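Local coordinates for pyocin-S2 immunity protein (Pseudomonas aeruginosa, PDB 4QKO) that binds the nuclease domain of pyocin S2 and probably protects the producing bacterium from that toxin, at residues 27-30 and 31-35; 73-76 and 77-81. All blocks are in the same frame, centred on the assembly; numbering follows the deposited sequence.

In the fold
Contacts 1 and 2 show how helix starts and helix ends are finished, on two different helices of one small protein. Contact 1 (27-30 with 31-35) starts helix 31-45 and contact 2 (73-76 with 77-81) closes helix 65-78; their centres are about 29 Å apart, on opposite sides of the chain's centre. Both are surface contacts, each with a single buried residue, H34 and R76. At the start, a threonine hydroxyl receives a backbone N-H and two rings meet; at the end, a Schellman motif at G80 closes the helix with backbone bonds and a lysine methylene sits over an indole face. Contact 1 faces the nuclease, whereas contact 2 touches no other chain of the assembly and is held by loops and helix ends of its own chain.

Contact 1 of 2, residues 27-30 and 31-35; sequences KFPT and EESHI
The chain turns into helix 31-45 at T30, whose carbonyl O accepts the first helical bond from H34 N (3.0 Å, N-H...O angle 155°). As N-cap, T30 also caps with its side chain: OG1 takes the N-H of S33 at 2.9 Å. A chi1 of 62°, which places OG1 between the backbone N and the carbonyl carbon, aims it at this amide of the first turn. S33 answers in the other direction, its hydroxyl donating to T30 O at 2.5 Å, in the carbonyl plane on a lone pair. The T30 carbonyl oxygen thus accepts two donors, a side chain and a backbone amide. S33 OG also packs on F28, 3.0 Å from CA, so the serine hydroxyl fills the angle between F28 and the T30 carbonyl. Beyond it the F28 and H34 rings form an offset T-shaped pair, the imidazole edge toward the phenyl face, with centroids 5.7 Å apart and planes at 86°. CB of K27 lies over the centre of one phenyl face. E31 turns outward to a salt bridge with K97 of the Pyocin-S2 chain, and H34 ND1 bonds Y85 of that chain. Within the immunity protein, F28 rests on D19 and I20 of helix 10-21, and H34 NE2 bonds I20 O, so this helix start is tied to the preceding helix.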
loop_
_atom_site.group_PDB
_atom_site.type_symbol
_atom_site.label_atom_id
_atom_site.label_comp_id
_atom_site.label_asym_id
_atom_site.label_seq_id
_atom_site.Cartn_x
_atom_site.Cartn_y
_atom_site.Cartn_z
ATOM N N LYS A 27 -9.423 -13.671 -7.199
ATOM C CA LYS A 27 -10.105 -13.510 -5.922
ATOM C C LYS A 27 -10.437 -12.057 -5.594
ATOM O O LYS A 27 -11.486 -11.784 -5.031
ATOM C CB LYS A 27 -9.247 -14.058 -4.760
ATOM C CG LYS A 27 -8.836 -15.530 -4.864
ATOM C CD LYS A 27 -10.014 -16.497 -4.743
ATOM C CE LYS A 27 -9.755 -17.672 -3.763
ATOM N NZ LYS A 27 -8.564 -18.548 -4.070
ATOM N N PHE A 28 -9.513 -11.161 -5.930
ATOM C CA PHE A 28 -9.596 -9.720 -5.696
ATOM C C PHE A 28 -9.400 -8.940 -6.996
ATOM O O PHE A 28 -8.321 -8.335 -7.232
ATOM C CB PHE A 28 -8.525 -9.352 -4.685
ATOM C CG PHE A 28 -8.547 -10.243 -3.503
ATOM C CD1 PHE A 28 -9.682 -10.293 -2.717
ATOM C CD2 PHE A 28 -7.475 -11.063 -3.217
ATOM C CE1 PHE A 28 -9.734 -11.128 -1.631
ATOM C CE2 PHE A 28 -7.498 -11.871 -2.124
ATOM C CZ PHE A 28 -8.646 -11.935 -1.349
ATOM N N PRO A 29 -10.452 -8.935 -7.861
ATOM C CA PRO A 29 -10.290 -8.312 -9.151
ATOM C C PRO A 29 -10.070 -6.795 -9.024
ATOM O O PRO A 29 -9.386 -6.224 -9.863
ATOM C CB PRO A 29 -11.612 -8.577 -9.868
ATOM C CG PRO A 29 -12.472 -9.323 -8.973
ATOM C CD PRO A 29 -11.770 -9.537 -7.665
ATOM N N THR A 30 -10.682 -6.168 -8.012
ATOM C CA THR A 30 -10.550 -4.726 -7.768
ATOM C C THR A 30 -9.697 -4.384 -6.530
ATOM O O THR A 30 -9.637 -5.180 -5.551
ATOM C CB THR A 30 -11.917 -4.122 -7.490
ATOM O OG1 THR A 30 -12.474 -4.700 -6.331
ATOM C CG2 THR A 30 -12.895 -4.318 -8.699
ATOM N N GLU A 31 -9.105 -3.185 -6.557
ATOM C CA GLU A 31 -8.325 -2.678 -5.451
ATOM C C GLU A 31 -9.184 -2.623 -4.190
ATOM O O GLU A 31 -8.719 -2.961 -3.073
ATOM C CB GLU A 31 -7.689 -1.298 -5.764
ATOM C CG GLU A 31 -6.737 -0.828 -4.685
ATOM C CD GLU A 31 -6.004 0.470 -5.006
ATOM O OE1 GLU A 31 -6.227 1.064 -6.082
ATOM O OE2 GLU A 31 -5.215 0.937 -4.164
ATOM N N GLU A 32 -10.443 -2.259 -4.380
ATOM C CA GLU A 32 -11.419 -2.190 -3.267
ATOM C C GLU A 32 -11.691 -3.557 -2.644
ATOM O O GLU A 32 -11.858 -3.657 -1.417
ATOM C CB GLU A 32 -12.735 -1.550 -3.741
ATOM C CG GLU A 32 -12.604 -0.077 -4.181
ATOM C CD GLU A 32 -11.959 0.187 -5.590
ATOM O OE1 GLU A 32 -11.736 -0.731 -6.440
ATOM O OE2 GLU A 32 -11.644 1.368 -5.857
ATOM N N SER A 33 -11.720 -4.613 -3.482
ATOM C CA SER A 33 -11.885 -5.969 -2.988
ATOM C C SER A 33 -10.656 -6.422 -2.195
ATOM O O SER A 33 -10.776 -7.149 -1.181
ATOM C CB SER A 33 -12.132 -7.011 -4.087
ATOM O OG SER A 33 -11.005 -7.216 -4.927
ATOM N N HIS A 34 -9.467 -6.033 -2.659
ATOM C CA HIS A 34 -8.255 -6.384 -1.925
ATOM C C HIS A 34 -8.205 -5.688 -0.568
ATOM O O HIS A 34 -7.770 -6.283 0.432
ATOM C CB HIS A 34 -7.011 -5.984 -2.746
ATOM C CG HIS A 34 -5.760 -6.601 -2.271
ATOM N ND1 HIS A 34 -4.940 -5.969 -1.357
ATOM C CD2 HIS A 34 -5.164 -7.777 -2.571
ATOM C CE1 HIS A 34 -3.896 -6.737 -1.117
ATOM N NE2 HIS A 34 -3.997 -7.843 -1.847
ATOM N N ILE A 35 -8.585 -4.429 -0.529
ATOM C CA ILE A 35 -8.563 -3.696 0.722
ATOM C C ILE A 35 -9.456 -4.376 1.735
ATOM O O ILE A 35 -9.086 -4.520 2.925
ATOM C CB ILE A 35 -8.943 -2.204 0.553
ATOM C CG1 ILE A 35 -7.836 -1.430 -0.166
ATOM C CG2 ILE A 35 -9.188 -1.557 1.922
ATOM C CD1 ILE A 35 -8.204 -0.062 -0.715
#

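Contact 2 of 2, residues 73-76 and 77-81; sequences KEWR and ASKGL
K79 sets CG over one face of the W75 indole, toward its rim, a CH-pi contact in which CG stands 4.1 Å from the centroid of the five-membered ring and 25° off its normal. The pair marks the C-terminal end of helix 65-78, closed by a Schellman motif: G80, with its positive phi of 70°, turns the chain back so that L81 N bonds R76 O and G80 N bonds A77 O. A bend at chi2 (-57°) turns the lysine chain obliquely across the indole, and CE arrives 3.7 Å from W75 NE1. L81, carried back by the turn, reaches the six-membered part of the same indole, its CD1 3.7 Å from W75 CZ3. The leucine does double duty, for its CB also lies over one face of the R76 guanidinium, 3.8 Å from NH2, and the two side chains run at about a right angle. An apolar group is thus set against the flat surface of the cation, while the N-H groups turn to other partners. R76 NH1 makes a salt bridge with E46 and bonds T45 O, and NH2 bonds P82 O, so this buried arginine joins the helix end to the end of helix 31-45 and to the chain just beyond the turn. Nearby, the H47 ring meets the indole, which also packs on P48. The last turn is reinforced by a side chain as well: W75 O accepts both K79 N at 3.0 Å and the hydroxyl of S78, whose OG sits 2.7 Å from that oxygen.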
loop_
_atom_site.group_PDB
_atom_site.type_symbol
_atom_site.label_atom_id
_atom_site.label_comp_id
_atom_site.label_asym_id
_atom_site.label_seq_id
_atom_site.Cartn_x
_atom_site.Cartn_y
_atom_site.Cartn_z
ATOM N N LYS A 73 -0.335 -18.322 13.880
ATOM C CA LYS A 73 -0.657 -19.536 14.631
ATOM C C LYS A 73 0.031 -19.571 16.036
ATOM O O LYS A 73 -0.617 -19.924 17.080
ATOM C CB LYS A 73 -0.190 -20.730 13.829
ATOM C CG LYS A 73 -0.378 -22.095 14.434
ATOM C CD LYS A 73 0.032 -23.207 13.489
ATOM C CE LYS A 73 -0.444 -24.518 14.071
ATOM N NZ LYS A 73 0.144 -25.570 13.218
ATOM N N GLU A 74 1.313 -19.219 16.033
ATOM C CA GLU A 74 2.130 -19.355 17.239
ATOM C C GLU A 74 1.762 -18.297 18.208
ATOM O O GLU A 74 1.699 -18.571 19.400
ATOM C CB GLU A 74 3.594 -19.334 16.898
ATOM C CG GLU A 74 4.100 -20.596 16.210
ATOM C CD GLU A 74 5.625 -20.602 15.985
ATOM O OE1 GLU A 74 6.355 -19.689 16.511
ATOM O OE2 GLU A 74 6.111 -21.555 15.322
ATOM N N TRP A 75 1.474 -17.093 17.729
ATOM C CA TRP A 75 1.003 -16.014 18.608
ATOM C C TRP A 75 -0.356 -16.341 19.285
ATOM O O TRP A 75 -0.490 -16.242 20.525
ATOM C CB TRP A 75 0.921 -14.695 17.872
ATOM C CG TRP A 75 0.352 -13.566 18.724
ATOM C CD1 TRP A 75 1.030 -12.825 19.581
ATOM C CD2 TRP A 75 -1.010 -13.132 18.821
ATOM N NE1 TRP A 75 0.224 -11.946 20.201
ATOM C CE2 TRP A 75 -1.043 -12.101 19.757
ATOM C CE3 TRP A 75 -2.187 -13.473 18.165
ATOM C CZ2 TRP A 75 -2.210 -11.400 20.087
ATOM C CZ3 TRP A 75 -3.356 -12.815 18.497
ATOM C CH2 TRP A 75 -3.350 -11.757 19.454
ATOM N N ARG A 76 -1.328 -16.845 18.542
ATOM C CA ARG A 76 -2.652 -17.135 19.120
ATOM C C ARG A 76 -2.518 -18.285 20.097
ATOM O O ARG A 76 -3.192 -18.274 21.108
ATOM C CB ARG A 76 -3.718 -17.486 18.058
ATOM C CG ARG A 76 -4.057 -16.372 17.077
ATOM C CD ARG A 76 -5.073 -16.795 16.007
ATOM N NE ARG A 76 -6.375 -17.167 16.570
ATOM C CZ ARG A 76 -7.313 -16.339 17.019
ATOM N NH1 ARG A 76 -7.221 -15.032 16.907
ATOM N NH2 ARG A 76 -8.402 -16.878 17.555
ATOM N N ALA A 77 -1.719 -19.297 19.767
ATOM C CA ALA A 77 -1.469 -20.439 20.695
ATOM C C ALA A 77 -0.889 -19.939 22.023
ATOM O O ALA A 77 -1.258 -20.418 23.134
ATOM C CB ALA A 77 -0.538 -21.478 20.095
ATOM N N SER A 78 0.020 -18.993 21.910
ATOM C CA SER A 78 0.747 -18.467 23.077
ATOM C C SER A 78 -0.154 -17.545 23.951
ATOM O O SER A 78 0.035 -17.448 25.164
ATOM C CB SER A 78 1.959 -17.699 22.613
ATOM O OG SER A 78 1.568 -16.343 22.334
ATOM N N LYS A 79 -1.182 -16.949 23.362
ATOM C CA LYS A 79 -2.216 -16.204 24.110
ATOM C C LYS A 79 -3.423 -17.026 24.564
ATOM O O LYS A 79 -4.372 -16.506 25.128
ATOM C CB LYS A 79 -2.726 -15.034 23.250
ATOM C CG LYS A 79 -1.673 -14.032 22.919
ATOM C CD LYS A 79 -0.997 -13.442 24.153
ATOM C CE LYS A 79 -0.311 -12.134 23.817
ATOM N NZ LYS A 79 0.516 -11.633 24.964
ATOM N N GLY A 80 -3.435 -18.315 24.300
ATOM C CA GLY A 80 -4.589 -19.108 24.660
ATOM C C GLY A 80 -5.860 -18.859 23.865
ATOM O O GLY A 80 -6.961 -19.235 24.308
ATOM N N LEU A 81 -5.717 -18.309 22.668
ATOM C CA LEU A 81 -6.841 -18.107 21.764
ATOM C C LEU A 81 -7.196 -19.356 20.903
ATOM O O LEU A 81 -6.360 -20.251 20.713
ATOM C CB LEU A 81 -6.505 -16.898 20.897
ATOM C CG LEU A 81 -6.350 -15.569 21.606
ATOM C CD1 LEU A 81 -5.904 -14.486 20.649
ATOM C CD2 LEU A 81 -7.675 -15.182 22.238
#